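Local coordinates for Alpha/beta fold hydrolase (Pseudomonas aeruginosa, PDB 6I8W), which probably breaks down membrane phospholipids as a membrane-bound phospholipase A, an activity linked to the virulence of this bacterium, at residues A[182-187]-A[197-202]; A[110-115]-A[136-141]; A[25-30]-A[212-217]; A[261-266]-A[278-283]; A[142-147]-A[155-160]. One frame throughout, in Å; residues are numbered along the deposited sequence. Where two conformers were deposited one is given.

Contact 3 is the longest-range: its first segment lies on the long N-terminal helix 3-38, its second on helix 208-234. Contacts 2, 5 and 1 come between these segments in chain order, and contact 4 follows. Contacts 2 and 5 share helix 138-149, with centres about 10 Å apart. Contacts 4 and 5 pack a helix, and in contact 4 the turn leading into it, on strands 276-281 and 154-160 of one mixed sheet. Contact 1 lies about 18 Å from contacts 3 and 4, between centres. It touches contact 4 through Val201 and Asn283. Together they span the hydrolase core, its probable active site and the helices near bound lipid and detergent.

Contact 1 (A[182-187]-A[197-202]); sequences NPLVVR and DFVFVQ. With BOG (octyl beta-D-glucopyranoside), chain D.
Pro183 sits over one face of the Phe198 ring, the side chains crossing obliquely. Its CG sits 3.8 Å from the centroid of that ring and only 6° off the ring normal, a CH-pi contact. Pro183 CB reaches the same face nearer the rim, 3.7 Å from Phe198 CD2. Phe198 CG is anti to the backbone N (chi1 -167°), which carries the ring to the proline. Leu184 comes from another direction: its CD2 meets the ring edge, 4.2 Å from Phe198 CD2. The same methyl is 4.5 Å from Val199 CG1. Asn182 shapes the turn that presents these residues. Its OD1 accepts from Leu184 N at 3.0 Å, an Asx turn. The side chain of Leu184 also approaches a bound myristic acid, and Val199 bonds through its backbone to His286, the probable triad histidine. Further on, Phe200 CE2 lies 3.7 Å from C7' of the octyl glucoside tail. The contact across the segments is apolar and rests on CH-pi and van der Waals packing. It borders bound lipid and detergent.

Contact 2 (A[110-115]-A[136-141]); sequences YDVGTQ and NSMGGH
Thr114 N donates to Asp111 OD2 at 2.8 Å, with an N-H...O angle of 164°. This bond caps helix 112-125, and the donor comes from above the carboxylate plane. Val112, the first residue of that helix, turns its side chain toward the second segment. Its CG2 methyl stands over the centre of the His141 ring, 3.6 Å from the ring centroid. This is a CH-pi contact 10° off the normal. Val112 CG1 lies 3.8 Å from His141 ND1 and also touches Met138 CG at 4.1 Å. The imidazole is brought under the valine because His141 CG is anti to the backbone N (chi1 -166°). Its polar end has a partner elsewhere: NE2 bonds to Ile237 O, which should help fix the ring's rotation. Leu232 of helix 208-234 packs against both Val112 and Met138. Ser137 precedes helix 138-149 and has a strained backbone with positive phi. Its OG, in one of two deposited conformers, bonds His286 NE2. This sharp strand-to-helix turn, carrying a Gly-x-Ser-x-Gly sequence, fits the nucleophile elbow of alpha/beta hydrolases, with Ser137 the probable nucleophile.

Contact 3 (A[25-30]-A[212-217]); sequences TLLASV and RYLGER
Leu27 makes all the cross-segment contacts here, and the apolar ones involve Tyr213 and Leu214. Its CD2 lies 3.8 Å from Tyr213 CE2, and its CB is 3.9 Å from the same ring atom. On its other branch, Leu27 CD1 reaches Leu214 CD2 at 4.5 Å. Leu27 CG is anti to the backbone N (chi1 176°), which carries both methyls toward the opposing helix. The two helical segments cross steeply, at -107°, with their axes 11.1 Å apart at closest approach. Helix 3-38 is long, with an apolar sequence near its start, and probably anchors the protein in the membrane. Helix 208-234 lies between strands 154-160 and 250-255, where alpha/beta hydrolases commonly carry a helical lid, and is probably part of one. Leu214 also touches a bound myristic acid, which places this crossing beside the lipid. The second kind of contact is apolar on charged. Leu27 CD2 sits over one face of the Arg217 guanidinium, 3.7 Å from Arg217 NE and toward its rim. The chain of Arg217 bends at chi3 (56°), and its CD lies over one face of the Tyr213 ring. Arg217 NH2 comes close to the like-charged Arg31 of helix 3-38.

Contact 4 (A[261-266]-A[278-283]); sequences LDVSSI and VVIMEN
This contact belongs to a beta-alpha-beta unit made of strand 250-255, helix 265-269 and the outermost strand 276-281. Ile266, near the start of the helix, points toward the strand. Its CD1 meets Ile280 CG1 at 3.8 Å and Val278 CG1 at 4.2 Å. Ile266 CG1 is anti to the carbonyl carbon (chi1 -77°), and the extended chain beyond it carries the CD1 methyl to both strand residues. Val263 approaches Ile280 at about a right angle, with CG2 4.0 Å from Ile280 CD1. Asp262 holds the turn that sets Val263 and Ile266 in place. Its OD2 accepts from Ser264 N at 3.0 Å and from Ser264 OG at 2.9 Å, on opposite faces of the carboxylate plane. Ser265 OG bonds Asp262 O at 2.8 Å. Trp254 of the neighbouring strand packs on both Val263 and Ile266. Leu261 N bonds Asp258, the probable acid of the triad. Branched aliphatic groups thus pack across by apolar, van der Waals contact, while polar bonds shape the turn that leads into the helix.

Contact 5 (A[142-147]-A[155-160]); sequences IAALYA and LSLALI
Leu157 is the first strand residue to meet the helix, and both its methyls are used. CD1 lies 3.7 Å from Ala143 CB. CD2 reaches one turn further along the helix, 3.9 Å from Ala147 CB. It also settles 4.0 Å from Ala144 CA, close against the helix backbone. Leu157 CG is anti to the backbone N (chi1 171°), which spreads the fork of the side chain over the three alanines. Ala158 turns to the other face of the sheet, where it touches Ala134. Leu159 comes back to the helix side: its CD2 meets Ala144 CB at 4.1 Å. Small methyl side chains on the helix let the leucines come close, and the axes of the helix and strand segments approach to 8.7 Å. Their directions differ by 157°, close to antiparallel, as in a beta-alpha-beta crossover. At the strand end, Ile160 O accepts from Asn136 ND2 and from N of Ser137, the probable nucleophile. The strand runs between strands 131-136 and 250-255 of the central sheet. Leu157 touches side chains of both, Leu133 and Thr250. Helix 138-149 turns Ile142 and Leu145 away from the strand onto Val112 of helix 112-125, and Tyr146 touches Ala123 of the same helix.

Contact 1 (A[182-187]-A[197-202])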
# COMPACT_ATOMS: atom_id res chain seq x y z
N ASN A 182 16.92 -8.77 -0.53
CA ASN A 182 15.55 -8.28 -0.48
C ASN A 182 15.55 -6.79 -0.79
O ASN A 182 15.86 -5.97 0.07
CB ASN A 182 14.92 -8.57 0.89
CG ASN A 182 13.43 -8.20 0.94
OD1 ASN A 182 12.87 -7.69 -0.03
ND2 ASN A 182 12.79 -8.47 2.08
N PRO A 183 15.22 -6.44 -2.05
CA PRO A 183 15.18 -5.03 -2.44
C PRO A 183 14.12 -4.24 -1.67
O PRO A 183 14.20 -3.02 -1.65
CB PRO A 183 14.83 -5.10 -3.94
CG PRO A 183 15.26 -6.46 -4.36
CD PRO A 183 15.01 -7.34 -3.19
N LEU A 184 13.16 -4.93 -1.05
CA LEU A 184 12.07 -4.23 -0.37
C LEU A 184 12.49 -3.70 0.99
O LEU A 184 11.79 -2.89 1.59
CB LEU A 184 10.84 -5.14 -0.22
CG LEU A 184 10.26 -5.74 -1.51
CD1 LEU A 184 8.98 -6.52 -1.21
CD2 LEU A 184 10.00 -4.69 -2.57
N VAL A 185 13.64 -4.16 1.48
CA VAL A 185 14.18 -3.67 2.74
C VAL A 185 15.43 -2.84 2.43
O VAL A 185 16.44 -3.37 1.99
CB VAL A 185 14.54 -4.82 3.71
CG1 VAL A 185 15.19 -4.25 4.95
CG2 VAL A 185 13.30 -5.61 4.09
N VAL A 186 15.33 -1.54 2.65
CA VAL A 186 16.36 -0.59 2.24
C VAL A 186 17.35 -0.34 3.38
O VAL A 186 17.05 0.43 4.30
CB VAL A 186 15.71 0.74 1.78
CG1 VAL A 186 16.76 1.70 1.28
CG2 VAL A 186 14.67 0.46 0.70
N ARG A 187 18.51 -0.99 3.31
CA ARG A 187 19.51 -0.92 4.38
C ARG A 187 20.41 0.31 4.30
O ARG A 187 20.83 0.87 5.32
CB ARG A 187 20.40 -2.17 4.36
CG ARG A 187 19.64 -3.48 4.38
CD ARG A 187 19.06 -3.76 5.75
NE ARG A 187 18.58 -5.13 5.86
CZ ARG A 187 18.21 -5.69 7.01
NH1 ARG A 187 18.27 -5.00 8.14
NH2 ARG A 187 17.78 -6.95 7.03
N ASP A 197 13.67 1.29 -8.83
CA ASP A 197 13.95 0.59 -10.09
C ASP A 197 13.31 -0.80 -10.09
O ASP A 197 12.92 -1.32 -11.14
CB ASP A 197 15.47 0.44 -10.33
CG ASP A 197 16.16 1.77 -10.54
OD1 ASP A 197 15.47 2.77 -10.81
OD2 ASP A 197 17.41 1.82 -10.43
N PHE A 198 13.18 -1.38 -8.91
CA PHE A 198 12.66 -2.73 -8.76
C PHE A 198 11.13 -2.81 -8.95
O PHE A 198 10.61 -3.83 -9.42
CB PHE A 198 13.03 -3.28 -7.38
CG PHE A 198 12.82 -4.75 -7.23
CD1 PHE A 198 13.52 -5.65 -8.02
CD2 PHE A 198 11.96 -5.25 -6.27
CE1 PHE A 198 13.34 -7.02 -7.88
CE2 PHE A 198 11.78 -6.61 -6.11
CZ PHE A 198 12.47 -7.50 -6.91
N VAL A 199 10.41 -1.74 -8.59
CA VAL A 199 8.95 -1.80 -8.63
C VAL A 199 8.34 -0.96 -9.76
O VAL A 199 7.15 -1.13 -10.05
CB VAL A 199 8.32 -1.34 -7.28
CG1 VAL A 199 8.83 -2.20 -6.10
CG2 VAL A 199 8.60 0.13 -7.04
N PHE A 200 9.13 -0.09 -10.39
CA PHE A 200 8.64 0.72 -11.52
C PHE A 200 9.27 0.35 -12.85
O PHE A 200 10.49 0.17 -12.95
CB PHE A 200 8.92 2.22 -11.30
CG PHE A 200 8.14 2.85 -10.19
CD1 PHE A 200 6.78 3.07 -10.33
CD2 PHE A 200 8.77 3.25 -9.02
CE1 PHE A 200 6.05 3.67 -9.30
CE2 PHE A 200 8.06 3.85 -7.99
CZ PHE A 200 6.70 4.05 -8.13
N VAL A 201 8.45 0.29 -13.90
CA VAL A 201 9.02 0.28 -15.24
C VAL A 201 9.36 1.71 -15.64
O VAL A 201 10.50 2.01 -15.99
CB VAL A 201 8.06 -0.37 -16.26
CG1 VAL A 201 8.62 -0.24 -17.68
CG2 VAL A 201 7.83 -1.83 -15.88
N GLN A 202 8.38 2.61 -15.60
CA GLN A 202 8.64 4.03 -15.83
C GLN A 202 8.38 4.74 -14.52
O GLN A 202 7.22 4.86 -14.09
CB GLN A 202 7.74 4.61 -16.95
CG GLN A 202 8.10 4.16 -18.36
CD GLN A 202 7.27 4.85 -19.44
OE1 GLN A 202 6.04 4.72 -19.48
NE2 GLN A 202 7.93 5.60 -20.31
C1 BOG D . 6.45 15.76 -7.43
O1 BOG D . 6.24 14.40 -7.06
C2 BOG D . 6.74 15.78 -8.94
O2 BOG D . 8.12 15.47 -9.13
C3 BOG D . 6.43 17.10 -9.63
O3 BOG D . 6.53 16.99 -11.06
C4 BOG D . 5.02 17.51 -9.24
O4 BOG D . 4.60 18.68 -9.97
C5 BOG D . 5.07 17.75 -7.73
O5 BOG D . 5.30 16.51 -7.04
C6 BOG D . 3.82 18.45 -7.20
O6 BOG D . 2.92 17.53 -6.59
C1' BOG D . 6.03 14.22 -5.66
C2' BOG D . 5.47 12.82 -5.43
C3' BOG D . 6.00 11.88 -6.49
C4' BOG D . 5.70 10.43 -6.18
C5' BOG D . 6.88 9.57 -6.60
C6' BOG D . 6.52 8.09 -6.61
C7' BOG D . 7.78 7.24 -6.49
C8' BOG D . 8.77 7.61 -7.57

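Contact 2 (A[110-115]-A[136-141])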
# COMPACT_ATOMS: atom_id res chain seq x y z
N TYR A 110 2.29 -9.33 12.86
CA TYR A 110 2.01 -8.56 11.67
C TYR A 110 1.73 -9.45 10.48
O TYR A 110 1.84 -9.01 9.34
CB TYR A 110 3.17 -7.61 11.37
CG TYR A 110 3.33 -6.52 12.41
CD1 TYR A 110 2.53 -5.39 12.38
CD2 TYR A 110 4.28 -6.64 13.42
CE1 TYR A 110 2.67 -4.40 13.33
CE2 TYR A 110 4.43 -5.64 14.37
CZ TYR A 110 3.61 -4.53 14.31
OH TYR A 110 3.74 -3.53 15.24
N ASP A 111 1.38 -10.71 10.74
CA ASP A 111 0.94 -11.62 9.69
C ASP A 111 -0.34 -11.09 9.05
O ASP A 111 -1.09 -10.33 9.67
CB ASP A 111 0.70 -13.02 10.25
CG ASP A 111 -0.49 -13.07 11.18
OD1 ASP A 111 -0.32 -12.77 12.38
OD2 ASP A 111 -1.60 -13.36 10.70
N VAL A 112 -0.62 -11.50 7.82
CA VAL A 112 -1.73 -10.91 7.06
C VAL A 112 -3.09 -11.30 7.65
O VAL A 112 -4.08 -10.59 7.47
CB VAL A 112 -1.67 -11.31 5.58
CG1 VAL A 112 -0.47 -10.67 4.91
CG2 VAL A 112 -1.63 -12.84 5.43
N GLY A 113 -3.14 -12.43 8.35
CA GLY A 113 -4.36 -12.85 9.02
C GLY A 113 -4.76 -11.93 10.16
O GLY A 113 -5.90 -11.47 10.24
N THR A 114 -3.81 -11.64 11.04
CA THR A 114 -4.01 -10.68 12.12
C THR A 114 -4.31 -9.28 11.53
O THR A 114 -5.21 -8.57 11.99
CB THR A 114 -2.77 -10.62 13.04
OG1 THR A 114 -2.47 -11.94 13.50
CG2 THR A 114 -3.00 -9.70 14.22
N GLN A 115 -3.58 -8.89 10.49
CA GLN A 115 -3.80 -7.58 9.88
C GLN A 115 -5.22 -7.48 9.27
O GLN A 115 -5.87 -6.45 9.41
CB GLN A 115 -2.74 -7.31 8.82
CG GLN A 115 -1.33 -7.08 9.38
CD GLN A 115 -1.15 -5.67 9.95
OE1 GLN A 115 -1.96 -5.19 10.74
NE2 GLN A 115 -0.09 -5.00 9.53
N ASN A 136 -2.99 -3.55 -2.60
CA ASN A 136 -1.81 -3.82 -3.39
C ASN A 136 -0.81 -4.71 -2.64
O ASN A 136 -0.45 -4.44 -1.49
CB ASN A 136 -1.14 -2.50 -3.79
CG ASN A 136 0.24 -2.68 -4.41
OD1 ASN A 136 1.24 -2.25 -3.84
ND2 ASN A 136 0.29 -3.31 -5.58
N SER A 137 -0.34 -5.76 -3.32
CA SER A 137 0.71 -6.62 -2.78
C SER A 137 0.33 -7.22 -1.42
O SER A 137 -0.66 -7.93 -1.31
CB SER A 137 2.01 -5.82 -2.69
OG SER A 137 3.14 -6.67 -2.59
N MET A 138 1.13 -6.95 -0.39
CA MET A 138 0.79 -7.42 0.96
C MET A 138 -0.63 -6.98 1.37
O MET A 138 -1.35 -7.73 2.03
CB MET A 138 1.80 -6.90 2.00
CG MET A 138 1.48 -7.34 3.43
SD MET A 138 2.40 -6.43 4.69
CE MET A 138 1.63 -4.81 4.57
N GLY A 139 -1.02 -5.77 0.99
CA GLY A 139 -2.36 -5.27 1.27
C GLY A 139 -3.45 -6.01 0.50
O GLY A 139 -4.58 -6.13 0.96
N GLY A 140 -3.11 -6.51 -0.68
CA GLY A 140 -4.04 -7.34 -1.43
C GLY A 140 -4.21 -8.70 -0.77
O GLY A 140 -5.30 -9.26 -0.75
N HIS A 141 -3.11 -9.22 -0.24
CA HIS A 141 -3.14 -10.49 0.49
C HIS A 141 -4.12 -10.36 1.67
O HIS A 141 -4.99 -11.21 1.88
CB HIS A 141 -1.73 -10.86 0.98
CG HIS A 141 -1.59 -12.27 1.46
ND1 HIS A 141 -0.37 -12.83 1.79
CD2 HIS A 141 -2.51 -13.25 1.65
CE1 HIS A 141 -0.55 -14.08 2.17
NE2 HIS A 141 -1.84 -14.36 2.09

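Contact 3 (A[25-30]-A[212-217])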
# COMPACT_ATOMS: atom_id res chain seq x y z
N THR A 25 9.63 19.58 6.23
CA THR A 25 8.65 20.52 5.68
C THR A 25 8.43 20.24 4.20
O THR A 25 7.34 20.45 3.67
CB THR A 25 9.09 22.00 5.86
OG1 THR A 25 10.22 22.27 5.04
CG2 THR A 25 9.44 22.30 7.30
N LEU A 26 9.49 19.81 3.52
CA LEU A 26 9.38 19.42 2.12
C LEU A 26 8.35 18.30 1.96
O LEU A 26 7.44 18.38 1.13
CB LEU A 26 10.74 18.95 1.60
CG LEU A 26 11.06 18.92 0.11
CD1 LEU A 26 12.57 18.88 -0.06
CD2 LEU A 26 10.42 17.76 -0.59
N LEU A 27 8.46 17.26 2.79
CA LEU A 27 7.52 16.14 2.70
C LEU A 27 6.11 16.62 3.04
O LEU A 27 5.14 16.23 2.40
CB LEU A 27 7.95 14.99 3.63
CG LEU A 27 7.01 13.78 3.72
CD1 LEU A 27 6.65 13.22 2.34
CD2 LEU A 27 7.58 12.67 4.65
N ALA A 28 6.00 17.48 4.05
CA ALA A 28 4.69 17.98 4.45
C ALA A 28 4.05 18.81 3.33
O ALA A 28 2.82 18.75 3.12
CB ALA A 28 4.80 18.80 5.74
N SER A 29 4.87 19.53 2.57
CA SER A 29 4.36 20.36 1.47
C SER A 29 3.88 19.48 0.33
O SER A 29 2.79 19.68 -0.21
CB SER A 29 5.44 21.32 0.98
OG SER A 29 5.79 22.26 1.98
N VAL A 30 4.69 18.49 -0.04
CA VAL A 30 4.29 17.58 -1.11
C VAL A 30 3.03 16.77 -0.74
O VAL A 30 2.15 16.55 -1.58
CB VAL A 30 5.43 16.64 -1.47
CG1 VAL A 30 4.95 15.62 -2.49
CG2 VAL A 30 6.57 17.46 -2.07
N ARG A 212 15.95 11.82 -1.50
CA ARG A 212 16.93 11.53 -0.45
C ARG A 212 16.27 11.36 0.93
O ARG A 212 16.66 10.49 1.71
CB ARG A 212 17.99 12.63 -0.40
CG ARG A 212 19.07 12.46 -1.46
CD ARG A 212 20.22 13.45 -1.30
NE ARG A 212 20.09 14.59 -2.20
CZ ARG A 212 19.72 15.81 -1.82
NH1 ARG A 212 19.45 16.06 -0.54
NH2 ARG A 212 19.64 16.78 -2.72
N TYR A 213 15.29 12.20 1.24
CA TYR A 213 14.61 12.10 2.52
C TYR A 213 13.79 10.82 2.59
O TYR A 213 13.78 10.15 3.61
CB TYR A 213 13.76 13.33 2.79
CG TYR A 213 13.08 13.36 4.14
CD1 TYR A 213 13.84 13.31 5.32
CD2 TYR A 213 11.72 13.58 4.26
CE1 TYR A 213 13.24 13.39 6.56
CE2 TYR A 213 11.11 13.66 5.49
CZ TYR A 213 11.87 13.56 6.64
OH TYR A 213 11.24 13.66 7.85
N LEU A 214 13.09 10.49 1.51
CA LEU A 214 12.33 9.24 1.47
C LEU A 214 13.28 8.06 1.70
O LEU A 214 12.95 7.12 2.44
CB LEU A 214 11.60 9.07 0.14
CG LEU A 214 10.47 10.07 -0.10
CD1 LEU A 214 9.86 9.89 -1.48
CD2 LEU A 214 9.41 9.94 1.00
N GLY A 215 14.46 8.12 1.09
CA GLY A 215 15.48 7.09 1.27
C GLY A 215 15.98 7.03 2.71
O GLY A 215 16.22 5.95 3.25
N GLU A 216 16.16 8.20 3.33
CA GLU A 216 16.57 8.25 4.73
C GLU A 216 15.50 7.61 5.61
O GLU A 216 15.80 6.81 6.49
CB GLU A 216 16.83 9.69 5.17
CG GLU A 216 18.09 10.31 4.58
CD GLU A 216 18.28 11.76 5.00
OE1 GLU A 216 17.60 12.20 5.95
OE2 GLU A 216 19.12 12.44 4.37
N ARG A 217 14.24 7.96 5.36
CA ARG A 217 13.14 7.39 6.13
C ARG A 217 13.06 5.87 5.96
O ARG A 217 12.76 5.15 6.91
CB ARG A 217 11.81 8.04 5.71
CG ARG A 217 11.72 9.51 6.09
CD ARG A 217 10.54 10.18 5.40
NE ARG A 217 9.28 9.50 5.69
CZ ARG A 217 8.53 9.73 6.76
NH1 ARG A 217 8.91 10.63 7.66
NH2 ARG A 217 7.40 9.06 6.93

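Contact 4 (A[261-266]-A[278-283])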
# COMPACT_ATOMS: atom_id res chain seq x y z
N LEU A 261 6.03 -9.72 -7.73
CA LEU A 261 5.07 -10.83 -7.71
C LEU A 261 4.63 -11.09 -9.15
O LEU A 261 4.26 -10.15 -9.87
CB LEU A 261 3.87 -10.51 -6.83
CG LEU A 261 4.18 -10.19 -5.37
CD1 LEU A 261 2.91 -9.74 -4.67
CD2 LEU A 261 4.78 -11.39 -4.68
N ASP A 262 4.68 -12.34 -9.58
CA ASP A 262 4.61 -12.61 -11.01
C ASP A 262 3.19 -12.58 -11.56
O ASP A 262 2.25 -13.04 -10.90
CB ASP A 262 5.26 -13.94 -11.34
CG ASP A 262 5.62 -14.04 -12.79
OD1 ASP A 262 6.66 -13.44 -13.15
OD2 ASP A 262 4.85 -14.65 -13.57
N VAL A 263 3.04 -12.06 -12.78
CA VAL A 263 1.73 -11.97 -13.43
C VAL A 263 1.05 -13.33 -13.59
O VAL A 263 -0.17 -13.40 -13.68
CB VAL A 263 1.84 -11.28 -14.83
CG1 VAL A 263 2.63 -12.15 -15.82
CG2 VAL A 263 0.46 -10.90 -15.37
N SER A 264 1.83 -14.41 -13.60
CA SER A 264 1.25 -15.75 -13.69
C SER A 264 0.41 -16.10 -12.45
O SER A 264 -0.28 -17.12 -12.43
CB SER A 264 2.35 -16.81 -13.90
OG SER A 264 3.24 -16.89 -12.79
N SER A 265 0.49 -15.26 -11.41
CA SER A 265 -0.42 -15.36 -10.27
C SER A 265 -1.89 -15.37 -10.68
O SER A 265 -2.72 -15.99 -10.03
CB SER A 265 -0.20 -14.19 -9.29
OG SER A 265 1.07 -14.25 -8.66
N ILE A 266 -2.21 -14.66 -11.76
CA ILE A 266 -3.60 -14.54 -12.21
C ILE A 266 -4.17 -15.90 -12.64
O ILE A 266 -5.33 -16.21 -12.38
CB ILE A 266 -3.73 -13.52 -13.36
CG1 ILE A 266 -3.66 -12.10 -12.79
CG2 ILE A 266 -5.07 -13.67 -14.12
CD1 ILE A 266 -3.57 -11.04 -13.85
N VAL A 278 -10.45 -9.50 -14.97
CA VAL A 278 -9.00 -9.43 -15.14
C VAL A 278 -8.59 -8.17 -15.90
O VAL A 278 -9.21 -7.81 -16.90
CB VAL A 278 -8.46 -10.67 -15.91
CG1 VAL A 278 -6.97 -10.52 -16.19
CG2 VAL A 278 -8.74 -11.97 -15.14
N VAL A 279 -7.57 -7.49 -15.40
CA VAL A 279 -6.89 -6.44 -16.15
C VAL A 279 -5.38 -6.65 -16.07
O VAL A 279 -4.82 -6.70 -14.98
CB VAL A 279 -7.25 -5.03 -15.64
CG1 VAL A 279 -6.37 -3.99 -16.32
CG2 VAL A 279 -8.76 -4.72 -15.88
N ILE A 280 -4.71 -6.76 -17.21
CA ILE A 280 -3.25 -6.76 -17.22
C ILE A 280 -2.79 -5.54 -17.99
O ILE A 280 -3.05 -5.42 -19.19
CB ILE A 280 -2.66 -8.04 -17.86
CG1 ILE A 280 -3.18 -9.29 -17.15
CG2 ILE A 280 -1.11 -8.02 -17.82
CD1 ILE A 280 -2.72 -10.61 -17.78
N MET A 281 -2.12 -4.64 -17.29
CA MET A 281 -1.61 -3.42 -17.91
C MET A 281 -0.23 -3.65 -18.51
O MET A 281 0.61 -4.29 -17.90
CB MET A 281 -1.59 -2.28 -16.88
CG MET A 281 -3.01 -1.81 -16.53
SD MET A 281 -3.11 -0.70 -15.12
CE MET A 281 -2.03 0.61 -15.66
N GLU A 282 -0.03 -3.14 -19.72
CA GLU A 282 1.18 -3.41 -20.49
C GLU A 282 2.34 -2.49 -20.10
O GLU A 282 2.13 -1.30 -19.84
CB GLU A 282 0.91 -3.25 -21.99
CG GLU A 282 2.02 -3.80 -22.88
CD GLU A 282 2.96 -2.71 -23.36
OE1 GLU A 282 2.58 -1.52 -23.29
OE2 GLU A 282 4.08 -3.04 -23.80
N ASN A 283 3.54 -3.04 -20.07
CA ASN A 283 4.77 -2.31 -19.74
C ASN A 283 4.64 -1.57 -18.42
O ASN A 283 5.02 -0.39 -18.32
CB ASN A 283 5.15 -1.33 -20.86
CG ASN A 283 6.64 -0.98 -20.85
OD1 ASN A 283 7.48 -1.83 -20.56
ND2 ASN A 283 6.95 0.28 -21.12

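Contact 5 (A[142-147]-A[155-160])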
# COMPACT_ATOMS: atom_id res chain seq x y z
N ILE A 142 -3.98 -9.26 2.40
CA ILE A 142 -4.85 -8.91 3.52
C ILE A 142 -6.31 -8.68 3.09
O ILE A 142 -7.25 -9.16 3.73
CB ILE A 142 -4.32 -7.63 4.22
CG1 ILE A 142 -3.01 -7.93 4.96
CG2 ILE A 142 -5.38 -7.02 5.14
CD1 ILE A 142 -2.19 -6.66 5.30
N ALA A 143 -6.51 -7.94 2.00
CA ALA A 143 -7.86 -7.67 1.50
C ALA A 143 -8.59 -8.96 1.11
O ALA A 143 -9.78 -9.11 1.34
CB ALA A 143 -7.81 -6.74 0.30
N ALA A 144 -7.86 -9.87 0.48
CA ALA A 144 -8.48 -11.13 0.08
C ALA A 144 -8.98 -11.90 1.30
O ALA A 144 -10.07 -12.47 1.27
CB ALA A 144 -7.52 -11.98 -0.73
N LEU A 145 -8.21 -11.90 2.39
CA LEU A 145 -8.62 -12.63 3.59
C LEU A 145 -9.83 -11.97 4.26
O LEU A 145 -10.72 -12.66 4.76
CB LEU A 145 -7.47 -12.74 4.60
CG LEU A 145 -6.35 -13.68 4.17
CD1 LEU A 145 -5.21 -13.62 5.18
CD2 LEU A 145 -6.86 -15.11 3.99
N TYR A 146 -9.86 -10.65 4.27
CA TYR A 146 -11.02 -9.91 4.76
C TYR A 146 -12.27 -10.35 3.99
O TYR A 146 -13.29 -10.70 4.59
CB TYR A 146 -10.75 -8.40 4.62
CG TYR A 146 -11.75 -7.42 5.23
CD1 TYR A 146 -13.01 -7.82 5.66
CD2 TYR A 146 -11.43 -6.08 5.34
CE1 TYR A 146 -13.91 -6.91 6.20
CE2 TYR A 146 -12.32 -5.16 5.88
CZ TYR A 146 -13.56 -5.58 6.30
OH TYR A 146 -14.43 -4.65 6.84
N ALA A 147 -12.17 -10.34 2.66
CA ALA A 147 -13.30 -10.73 1.80
C ALA A 147 -13.73 -12.18 2.02
O ALA A 147 -14.92 -12.49 1.91
CB ALA A 147 -12.95 -10.50 0.32
N LEU A 155 -18.48 -5.54 -0.79
CA LEU A 155 -19.25 -5.35 -2.02
C LEU A 155 -18.44 -5.70 -3.26
O LEU A 155 -18.99 -6.13 -4.27
CB LEU A 155 -19.74 -3.91 -2.11
CG LEU A 155 -20.61 -3.43 -0.95
CD1 LEU A 155 -20.80 -1.93 -1.04
CD2 LEU A 155 -21.95 -4.17 -0.92
N SER A 156 -17.13 -5.47 -3.21
CA SER A 156 -16.25 -5.89 -4.30
C SER A 156 -14.83 -5.90 -3.78
O SER A 156 -14.52 -5.30 -2.76
CB SER A 156 -16.37 -4.98 -5.52
OG SER A 156 -15.71 -3.73 -5.31
N LEU A 157 -13.96 -6.60 -4.52
CA LEU A 157 -12.57 -6.77 -4.12
C LEU A 157 -11.68 -6.53 -5.33
O LEU A 157 -11.93 -7.06 -6.40
CB LEU A 157 -12.36 -8.18 -3.57
CG LEU A 157 -10.92 -8.61 -3.32
CD1 LEU A 157 -10.31 -7.78 -2.18
CD2 LEU A 157 -10.88 -10.11 -2.99
N ALA A 158 -10.66 -5.71 -5.15
CA ALA A 158 -9.69 -5.49 -6.21
C ALA A 158 -8.33 -5.89 -5.67
O ALA A 158 -7.85 -5.34 -4.67
CB ALA A 158 -9.69 -4.02 -6.69
N LEU A 159 -7.72 -6.86 -6.33
CA LEU A 159 -6.42 -7.36 -5.95
C LEU A 159 -5.44 -6.81 -6.95
O LEU A 159 -5.44 -7.21 -8.11
CB LEU A 159 -6.41 -8.90 -5.92
CG LEU A 159 -7.37 -9.50 -4.89
CD1 LEU A 159 -7.39 -11.04 -4.97
CD2 LEU A 159 -6.97 -9.04 -3.48
N ILE A 160 -4.63 -5.86 -6.51
CA ILE A 160 -3.71 -5.19 -7.41
C ILE A 160 -2.31 -5.74 -7.16
O ILE A 160 -1.65 -5.32 -6.20
CB ILE A 160 -3.77 -3.66 -7.21
CG1 ILE A 160 -5.21 -3.17 -7.47
CG2 ILE A 160 -2.75 -2.94 -8.12
CD1 ILE A 160 -5.46 -1.69 -7.17